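Local coordinates for putative branched-chain amino acid ABC transporter, periplasmic branched-chain amino acid-binding protein (Pseudomonas protegens Pf-5, PDB 4RU0), which probably binds a small solute, perhaps a branched-chain amino acid, in the periplasm and hands it to an ABC transporter for uptake, at residues V336-F348 and E357-R371. Numbering follows the deposited sequence.
Sequences VAVEAIRTAQGKF and EGRWGLEHLNIDDAR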
ATOM      1  N   VAL A 336       3.188  -2.641  10.776  1.00 46.16           N
ATOM      2  CA  VAL A 336       4.461  -2.873  10.106  1.00 43.95           C
ATOM      3  C   VAL A 336       5.592  -2.178  10.855  1.00 42.17           C
ATOM      4  O   VAL A 336       6.633  -2.774  11.125  1.00 45.39           O
ATOM      5  CB  VAL A 336       4.420  -2.387   8.648  1.00 40.39           C
ATOM      6  CG1 VAL A 336       5.818  -2.334   8.050  1.00 38.90           C
ATOM      7  CG2 VAL A 336       3.529  -3.290   7.827  1.00 49.28           C
ATOM      8  N   ALA A 337       5.364  -0.919  11.202  1.00 42.34           N
ATOM      9  CA  ALA A 337       6.339  -0.152  11.953  1.00 42.48           C
ATOM     10  C   ALA A 337       6.558  -0.764  13.335  1.00 44.30           C
ATOM     11  O   ALA A 337       7.697  -0.919  13.777  1.00 44.30           O
ATOM     12  CB  ALA A 337       5.891   1.293  12.069  1.00 42.53           C
ATOM     13  N   VAL A 338       5.462  -1.121  14.000  1.00 45.99           N
ATOM     14  CA  VAL A 338       5.514  -1.729  15.331  1.00 48.05           C
ATOM     15  C   VAL A 338       6.330  -3.023  15.340  1.00 48.02           C
ATOM     16  O   VAL A 338       7.166  -3.226  16.220  1.00 60.57           O
ATOM     17  CB  VAL A 338       4.096  -2.013  15.871  1.00 49.93           C
ATOM     18  CG1 VAL A 338       4.151  -2.935  17.077  1.00 52.11           C
ATOM     19  CG2 VAL A 338       3.396  -0.714  16.229  1.00 50.54           C
ATOM     20  N   GLU A 339       6.100  -3.886  14.355  1.00 47.10           N
ATOM     21  CA  GLU A 339       6.858  -5.130  14.250  1.00 47.03           C
ATOM     22  C   GLU A 339       8.323  -4.875  13.906  1.00 45.62           C
ATOM     23  O   GLU A 339       9.211  -5.604  14.354  1.00 46.21           O
ATOM     24  CB  GLU A 339       6.230  -6.056  13.208  1.00 46.38           C
ATOM     25  CG  GLU A 339       4.891  -6.631  13.633  1.00 48.12           C
ATOM     26  CD  GLU A 339       4.977  -7.416  14.934  1.00 57.19           C
ATOM     27  OE1 GLU A 339       4.199  -7.102  15.862  1.00 52.16           O
ATOM     28  OE2 GLU A 339       5.814  -8.342  15.029  1.00 50.47           O
ATOM     29  N   ALA A 340       8.570  -3.846  13.099  1.00 51.97           N
ATOM     30  CA  ALA A 340       9.930  -3.461  12.748  1.00 42.77           C
ATOM     31  C   ALA A 340      10.688  -3.036  13.996  1.00 43.89           C
ATOM     32  O   ALA A 340      11.827  -3.448  14.218  1.00 43.97           O
ATOM     33  CB  ALA A 340       9.925  -2.340  11.718  1.00 41.07           C
ATOM     34  N   ILE A 341      10.040  -2.205  14.804  1.00 44.96           N
ATOM     35  CA  ILE A 341      10.599  -1.760  16.069  1.00 53.02           C
ATOM     36  C   ILE A 341      10.849  -2.952  16.986  1.00 55.52           C
ATOM     37  O   ILE A 341      11.948  -3.117  17.521  1.00 48.42           O
ATOM     38  CB  ILE A 341       9.668  -0.753  16.768  1.00 54.79           C
ATOM     39  CG1 ILE A 341       9.618   0.553  15.974  1.00 45.94           C
ATOM     40  CG2 ILE A 341      10.129  -0.504  18.199  1.00 49.31           C
ATOM     41  CD1 ILE A 341       8.513   1.484  16.402  1.00 46.86           C
ATOM     42  N   ARG A 342       9.823  -3.786  17.141  1.00 49.07           N
ATOM     43  CA  ARG A 342       9.908  -4.994  17.950  1.00 50.83           C
ATOM     44  C   ARG A 342      11.062  -5.882  17.500  1.00 50.01           C
ATOM     45  O   ARG A 342      11.821  -6.388  18.322  1.00 63.18           O
ATOM     46  CB  ARG A 342       8.587  -5.766  17.887  1.00 51.80           C
ATOM     47  CG  ARG A 342       8.612  -7.123  18.574  1.00 56.18           C
ATOM     48  CD  ARG A 342       7.221  -7.743  18.653  1.00 54.94           C
ATOM     49  NE  ARG A 342       6.332  -6.989  19.532  1.00 56.59           N
ATOM     50  CZ  ARG A 342       5.277  -6.296  19.117  1.00 56.24           C
ATOM     51  NH1 ARG A 342       4.973  -6.260  17.831  1.00 75.02           N
ATOM     52  NH2 ARG A 342       4.523  -5.640  19.986  1.00 57.97           N
ATOM     53  N   THR A 343      11.198  -6.052  16.190  1.00 48.18           N
ATOM     54  CA  THR A 343      12.259  -6.880  15.627  1.00 47.53           C
ATOM     55  C   THR A 343      13.641  -6.360  16.012  1.00 61.69           C
ATOM     56  O   THR A 343      14.541  -7.138  16.328  1.00 60.54           O
ATOM     57  CB  THR A 343      12.158  -6.949  14.086  1.00 45.56           C
ATOM     58  OG1 THR A 343      10.829  -7.324  13.706  1.00 46.32           O
ATOM     59  CG2 THR A 343      13.149  -7.955  13.517  1.00 45.13           C
ATOM     60  N   ALA A 344      13.799  -5.040  15.988  1.00 46.48           N
ATOM     61  CA  ALA A 344      15.097  -4.428  16.242  1.00 51.70           C
ATOM     62  C   ALA A 344      15.454  -4.476  17.727  1.00 51.99           C
ATOM     63  O   ALA A 344      16.617  -4.651  18.079  1.00 48.50           O
ATOM     64  CB  ALA A 344      15.119  -2.989  15.731  1.00 44.78           C
ATOM     65  N   GLN A 345      14.449  -4.335  18.586  1.00 49.69           N
ATOM     66  CA  GLN A 345      14.634  -4.482  20.029  1.00 54.68           C
ATOM     67  C   GLN A 345      15.252  -5.831  20.383  1.00 60.19           C
ATOM     68  O   GLN A 345      15.888  -5.975  21.422  1.00 70.72           O
ATOM     69  CB  GLN A 345      13.306  -4.320  20.772  1.00 53.61           C
ATOM     70  CG  GLN A 345      12.806  -2.894  20.871  1.00 53.34           C
ATOM     71  CD  GLN A 345      11.544  -2.795  21.699  1.00 55.26           C
ATOM     72  OE1 GLN A 345      11.133  -3.764  22.330  1.00 66.08           O
ATOM     73  NE2 GLN A 345      10.921  -1.623  21.703  1.00 55.09           N
ATOM     74  N   GLY A 346      15.064  -6.816  19.509  1.00 55.53           N
ATOM     75  CA  GLY A 346      15.662  -8.124  19.687  1.00 53.02           C
ATOM     76  C   GLY A 346      17.176  -8.084  19.602  1.00 58.02           C
ATOM     77  O   GLY A 346      17.855  -9.032  19.998  1.00 63.00           O
ATOM     78  N   LYS A 347      17.713  -6.983  19.086  1.00 58.83           N
ATOM     79  CA  LYS A 347      19.159  -6.826  18.993  1.00 58.44           C
ATOM     80  C   LYS A 347      19.635  -5.553  19.701  1.00 59.72           C
ATOM     81  O   LYS A 347      20.832  -5.346  19.892  1.00 64.45           O
ATOM     82  CB  LYS A 347      19.606  -6.823  17.523  1.00 57.28           C
ATOM     83  CG  LYS A 347      21.121  -6.810  17.348  1.00 58.45           C
ATOM     84  CD  LYS A 347      21.574  -7.144  15.943  1.00 58.39           C
ATOM     85  CE  LYS A 347      23.097  -7.107  15.867  1.00 63.04           C
ATOM     86  NZ  LYS A 347      23.629  -7.696  14.610  1.00 69.33           N
ATOM     87  N   PHE A 348      18.703  -4.703  20.114  1.00 57.24           N
ATOM     88  CA  PHE A 348      19.099  -3.439  20.722  1.00 62.30           C
ATOM     89  C   PHE A 348      18.456  -3.204  22.093  1.00 70.28           C
ATOM     90  O   PHE A 348      18.703  -2.178  22.731  1.00 76.18           O
ATOM     91  CB  PHE A 348      18.777  -2.279  19.773  1.00 58.64           C
ATOM     92  CG  PHE A 348      19.453  -2.390  18.426  1.00 58.68           C
ATOM     93  CD1 PHE A 348      20.830  -2.287  18.312  1.00 47.44           C
ATOM     94  CD2 PHE A 348      18.706  -2.589  17.272  1.00 59.50           C
ATOM     95  CE1 PHE A 348      21.449  -2.387  17.076  1.00 45.75           C
ATOM     96  CE2 PHE A 348      19.322  -2.692  16.035  1.00 44.48           C
ATOM     97  CZ  PHE A 348      20.693  -2.590  15.939  1.00 44.28           C
ATOM     98  N   GLU A 357      18.796   1.901  13.431  1.00 47.52           N
ATOM     99  CA  GLU A 357      18.405   0.636  14.033  1.00 48.56           C
ATOM    100  C   GLU A 357      17.030   0.233  13.519  1.00 48.12           C
ATOM    101  O   GLU A 357      16.742  -0.950  13.348  1.00 48.50           O
ATOM    102  CB  GLU A 357      18.411   0.746  15.561  1.00 49.98           C
ATOM    103  CG  GLU A 357      19.809   0.924  16.151  1.00 50.66           C
ATOM    104  CD  GLU A 357      19.799   1.572  17.527  1.00 51.87           C
ATOM    105  OE1 GLU A 357      18.698   1.860  18.042  1.00 52.09           O
ATOM    106  OE2 GLU A 357      20.895   1.803  18.089  1.00 52.43           O
ATOM    107  N   GLY A 358      16.189   1.230  13.265  1.00 47.40           N
ATOM    108  CA  GLY A 358      14.877   0.999  12.696  1.00 46.95           C
ATOM    109  C   GLY A 358      15.004   0.395  11.312  1.00 45.98           C
ATOM    110  O   GLY A 358      14.199  -0.441  10.902  1.00 45.97           O
ATOM    111  N   ARG A 359      16.036   0.825  10.595  1.00 47.04           N
ATOM    112  CA  ARG A 359      16.330   0.297   9.270  1.00 46.08           C
ATOM    113  C   ARG A 359      16.732  -1.171   9.376  1.00 45.25           C
ATOM    114  O   ARG A 359      16.368  -1.989   8.529  1.00 44.97           O
ATOM    115  CB  ARG A 359      17.437   1.120   8.607  1.00 43.79           C
ATOM    116  CG  ARG A 359      17.519   0.987   7.101  1.00 42.84           C
ATOM    117  CD  ARG A 359      18.352  -0.206   6.664  1.00 43.20           C
ATOM    118  NE  ARG A 359      19.656  -0.228   7.314  1.00 50.65           N
ATOM    119  CZ  ARG A 359      20.725   0.422   6.868  1.00 49.42           C
ATOM    120  NH1 ARG A 359      20.643   1.153   5.763  1.00 50.23           N
ATOM    121  NH2 ARG A 359      21.874   0.339   7.525  1.00 50.02           N
ATOM    122  N   TRP A 360      17.482  -1.499  10.425  1.00 46.33           N
ATOM    123  CA  TRP A 360      17.911  -2.873  10.662  1.00 47.33           C
ATOM    124  C   TRP A 360      16.712  -3.767  10.953  1.00 47.91           C
ATOM    125  O   TRP A 360      16.655  -4.911  10.505  1.00 48.22           O
ATOM    126  CB  TRP A 360      18.910  -2.946  11.824  1.00 48.52           C
ATOM    127  CG  TRP A 360      19.532  -4.306  11.975  1.00 49.62           C
ATOM    128  CD1 TRP A 360      20.722  -4.723  11.452  1.00 49.75           C
ATOM    129  CD2 TRP A 360      18.982  -5.433  12.672  1.00 50.86           C
ATOM    130  NE1 TRP A 360      20.951  -6.037  11.788  1.00 51.01           N
ATOM    131  CE2 TRP A 360      19.898  -6.496  12.536  1.00 51.71           C
ATOM    132  CE3 TRP A 360      17.806  -5.647  13.403  1.00 51.47           C
ATOM    133  CZ2 TRP A 360      19.676  -7.753  13.099  1.00 53.13           C
ATOM    134  CZ3 TRP A 360      17.585  -6.898  13.959  1.00 52.87           C
ATOM    135  CH2 TRP A 360      18.520  -7.934  13.806  1.00 53.69           C
ATOM    136  N   GLY A 361      15.758  -3.233  11.709  1.00 48.15           N
ATOM    137  CA  GLY A 361      14.557  -3.967  12.059  1.00 48.82           C
ATOM    138  C   GLY A 361      13.736  -4.281  10.825  1.00 54.33           C
ATOM    139  O   GLY A 361      13.328  -5.426  10.613  1.00 53.08           O
ATOM    140  N   LEU A 362      13.500  -3.258  10.007  1.00 46.60           N
ATOM    141  CA  LEU A 362      12.780  -3.421   8.751  1.00 45.66           C
ATOM    142  C   LEU A 362      13.406  -4.502   7.883  1.00 45.60           C
ATOM    143  O   LEU A 362      12.703  -5.370   7.375  1.00 45.71           O
ATOM    144  CB  LEU A 362      12.734  -2.100   7.985  1.00 44.40           C
ATOM    145  CG  LEU A 362      11.723  -1.076   8.499  1.00 44.36           C
ATOM    146  CD1 LEU A 362      12.063   0.299   7.984  1.00 43.39           C
ATOM    147  CD2 LEU A 362      10.318  -1.473   8.073  1.00 44.31           C
ATOM    148  N   GLU A 363      14.729  -4.464   7.735  1.00 45.56           N
ATOM    149  CA  GLU A 363      15.425  -5.402   6.855  1.00 45.57           C
ATOM    150  C   GLU A 363      15.457  -6.820   7.430  1.00 51.49           C
ATOM    151  O   GLU A 363      15.826  -7.773   6.740  1.00 47.14           O
ATOM    152  CB  GLU A 363      16.849  -4.913   6.569  1.00 45.30           C
ATOM    153  CG  GLU A 363      16.889  -3.607   5.777  1.00 46.50           C
ATOM    154  CD  GLU A 363      18.254  -3.288   5.191  1.00 47.23           C
ATOM    155  OE1 GLU A 363      19.275  -3.608   5.829  1.00 49.72           O
ATOM    156  OE2 GLU A 363      18.302  -2.707   4.082  1.00 42.88           O
ATOM    157  N   HIS A 364      15.060  -6.968   8.689  1.00 47.91           N
ATOM    158  CA  HIS A 364      15.027  -8.289   9.301  1.00 49.36           C
ATOM    159  C   HIS A 364      13.612  -8.703   9.683  1.00 52.48           C
ATOM    160  O   HIS A 364      13.420  -9.636  10.456  1.00 54.98           O
ATOM    161  CB  HIS A 364      15.945  -8.336  10.522  1.00 50.53           C
ATOM    162  CG  HIS A 364      17.398  -8.367  10.172  1.00 50.50           C
ATOM    163  ND1 HIS A 364      18.097  -7.240   9.799  1.00 49.49           N
ATOM    164  CD2 HIS A 364      18.278  -9.394  10.108  1.00 51.46           C
ATOM    165  CE1 HIS A 364      19.347  -7.569   9.532  1.00 52.61           C
ATOM    166  NE2 HIS A 364      19.484  -8.871   9.712  1.00 55.41           N
ATOM    167  N   LEU A 365      12.623  -8.008   9.131  1.00 50.52           N
ATOM    168  CA  LEU A 365      11.235  -8.374   9.351  1.00 49.32           C
ATOM    169  C   LEU A 365      10.977  -9.794   8.876  1.00 50.00           C
ATOM    170  O   LEU A 365      11.350 -10.167   7.766  1.00 49.37           O
ATOM    171  CB  LEU A 365      10.294  -7.412   8.632  1.00 48.40           C
ATOM    172  CG  LEU A 365       9.703  -6.279   9.464  1.00 48.10           C
ATOM    173  CD1 LEU A 365       8.703  -5.488   8.632  1.00 47.03           C
ATOM    174  CD2 LEU A 365       9.049  -6.831  10.713  1.00 49.66           C
ATOM    175  N   ASN A 366      10.351 -10.587   9.736  1.00 51.42           N
ATOM    176  CA  ASN A 366       9.959 -11.943   9.383  1.00 52.29           C
ATOM    177  C   ASN A 366       8.630 -12.271  10.038  1.00 53.31           C
ATOM    178  O   ASN A 366       8.577 -12.868  11.112  1.00 57.59           O
ATOM    179  CB  ASN A 366      11.031 -12.953   9.795  1.00 58.80           C
ATOM    180  CG  ASN A 366      10.823 -14.319   9.161  1.00 62.46           C
ATOM    181  OD1 ASN A 366       9.691 -14.775   8.989  1.00 68.91           O
ATOM    182  ND2 ASN A 366      11.920 -14.981   8.811  1.00 60.80           N
ATOM    183  N   ILE A 367       7.557 -11.856   9.377  1.00 52.95           N
ATOM    184  CA  ILE A 367       6.204 -12.086   9.861  1.00 53.44           C
ATOM    185  C   ILE A 367       5.659 -13.414   9.349  1.00 54.28           C
ATOM    186  O   ILE A 367       5.421 -13.570   8.151  1.00 53.39           O
ATOM    187  CB  ILE A 367       5.264 -10.956   9.427  1.00 52.31           C
ATOM    188  CG1 ILE A 367       5.842  -9.592   9.825  1.00 51.45           C
ATOM    189  CG2 ILE A 367       3.888 -11.159  10.018  1.00 53.46           C
ATOM    190  CD1 ILE A 367       5.972  -9.401  11.308  1.00 52.71           C
ATOM    191  N   ASP A 368       5.470 -14.360  10.267  1.00 65.47           N
ATOM    192  CA  ASP A 368       4.908 -15.679   9.960  1.00 67.25           C
ATOM    193  C   ASP A 368       3.392 -15.689  10.057  1.00 57.89           C
ATOM    194  O   ASP A 368       2.782 -14.721  10.503  1.00 57.59           O
ATOM    195  CB  ASP A 368       5.461 -16.744  10.917  1.00 71.23           C
ATOM    196  CG  ASP A 368       6.876 -17.154  10.584  1.00 73.59           C
ATOM    197  OD1 ASP A 368       7.243 -17.104   9.391  1.00 81.76           O
ATOM    198  OD2 ASP A 368       7.617 -17.532  11.513  1.00 70.10           O
ATOM    199  N   ASP A 369       2.787 -16.802   9.660  1.00 62.73           N
ATOM    200  CA  ASP A 369       1.369 -17.015   9.917  1.00 64.50           C
ATOM    201  C   ASP A 369       1.132 -17.182  11.416  1.00 66.73           C
ATOM    202  O   ASP A 369       0.113 -16.733  11.949  1.00 62.57           O
ATOM    203  CB  ASP A 369       0.853 -18.233   9.158  1.00 60.79           C
ATOM    204  CG  ASP A 369       0.535 -17.923   7.716  1.00 80.75           C
ATOM    205  OD1 ASP A 369       0.089 -16.790   7.438  1.00 80.32           O
ATOM    206  OD2 ASP A 369       0.731 -18.813   6.863  1.00 82.35           O
ATOM    207  N   ALA A 370       2.080 -17.830  12.088  1.00 63.08           N
ATOM    208  CA  ALA A 370       2.027 -17.973  13.536  1.00 65.47           C
ATOM    209  C   ALA A 370       2.022 -16.600  14.193  1.00 72.96           C
ATOM    210  O   ALA A 370       1.229 -16.327  15.098  1.00 66.14           O
ATOM    211  CB  ALA A 370       3.203 -18.797  14.036  1.00 66.76           C
ATOM    212  N   ARG A 371       2.911 -15.737  13.712  1.00 67.10           N
ATOM    213  CA  ARG A 371       3.041 -14.388  14.235  1.00 61.22           C
ATOM    214  C   ARG A 371       1.788 -13.560  13.942  1.00 60.61           C
ATOM    215  O   ARG A 371       1.327 -12.796  14.788  1.00 61.25           O
ATOM    216  CB  ARG A 371       4.286 -13.727  13.643  1.00 60.15           C
ATOM    217  CG  ARG A 371       4.500 -12.292  14.060  1.00 58.48           C
ATOM    218  CD  ARG A 371       4.623 -12.165  15.562  1.00 66.88           C
ATOM    219  NE  ARG A 371       4.319 -10.808  15.999  1.00 65.33           N
ATOM    220  CZ  ARG A 371       4.334 -10.412  17.264  1.00 60.74           C
ATOM    221  NH1 ARG A 371       4.645 -11.268  18.226  1.00 74.06           N
ATOM    222  NH2 ARG A 371       4.038  -9.156  17.565  1.00 60.24           N
TER
HETATM  223  O   HOH W   1      10.428 -10.055  12.507  1.00 47.02           O
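A close helix-helix crossing, made through G361, joins the C-terminal half of helix 325-348 to helix 355-363 in one lobe of the periplasmic-binding-protein fold. The axes pass 7.4 Å apart at 104°, and G361 CA lies 3.5 Å from A340 O in a CA-H...O contact; a CB on G361 would strike that oxygen and press on A344 CB. Beside this point the W360 side chain fits as a knob into the hole formed by T343, A344, K347 and F348. The indole is held on both faces: K347, its chain extended, lays CD 3.5 Å from W360 CZ2 on one, while H364 ND1 lies over the other and donates to W360 O. F348 turns an edge toward the five-membered ring, planes at 81°, in an offset edge-to-face pair. E357 CG sits over the centre of the F348 ring, 3.6 Å from its centroid; E357 OE1 accepts a hydrogen bond from N354 N. With F348 cut back to an alanine, the E357 methylenes would probably lose their aromatic cover and W360 one wall of its hole. Past H364 the chain leads into strand 366-367, paired with strand 384-385, and slants away from helix 325-348. Just before the strand, L365 CD2 packs 3.5 Å from T343 OG1, and a water links that hydroxyl to N366 N. I367 CD1 touches E339 CG at 3.8 Å. Beyond it R371, bent at chi2 (59°), brings NH2 edge-on toward the E339 carboxylate in a salt bridge, although the exact position of OE1 is doubtful; R342 NH1 is modelled too near OE1 for its part in this network to be trusted.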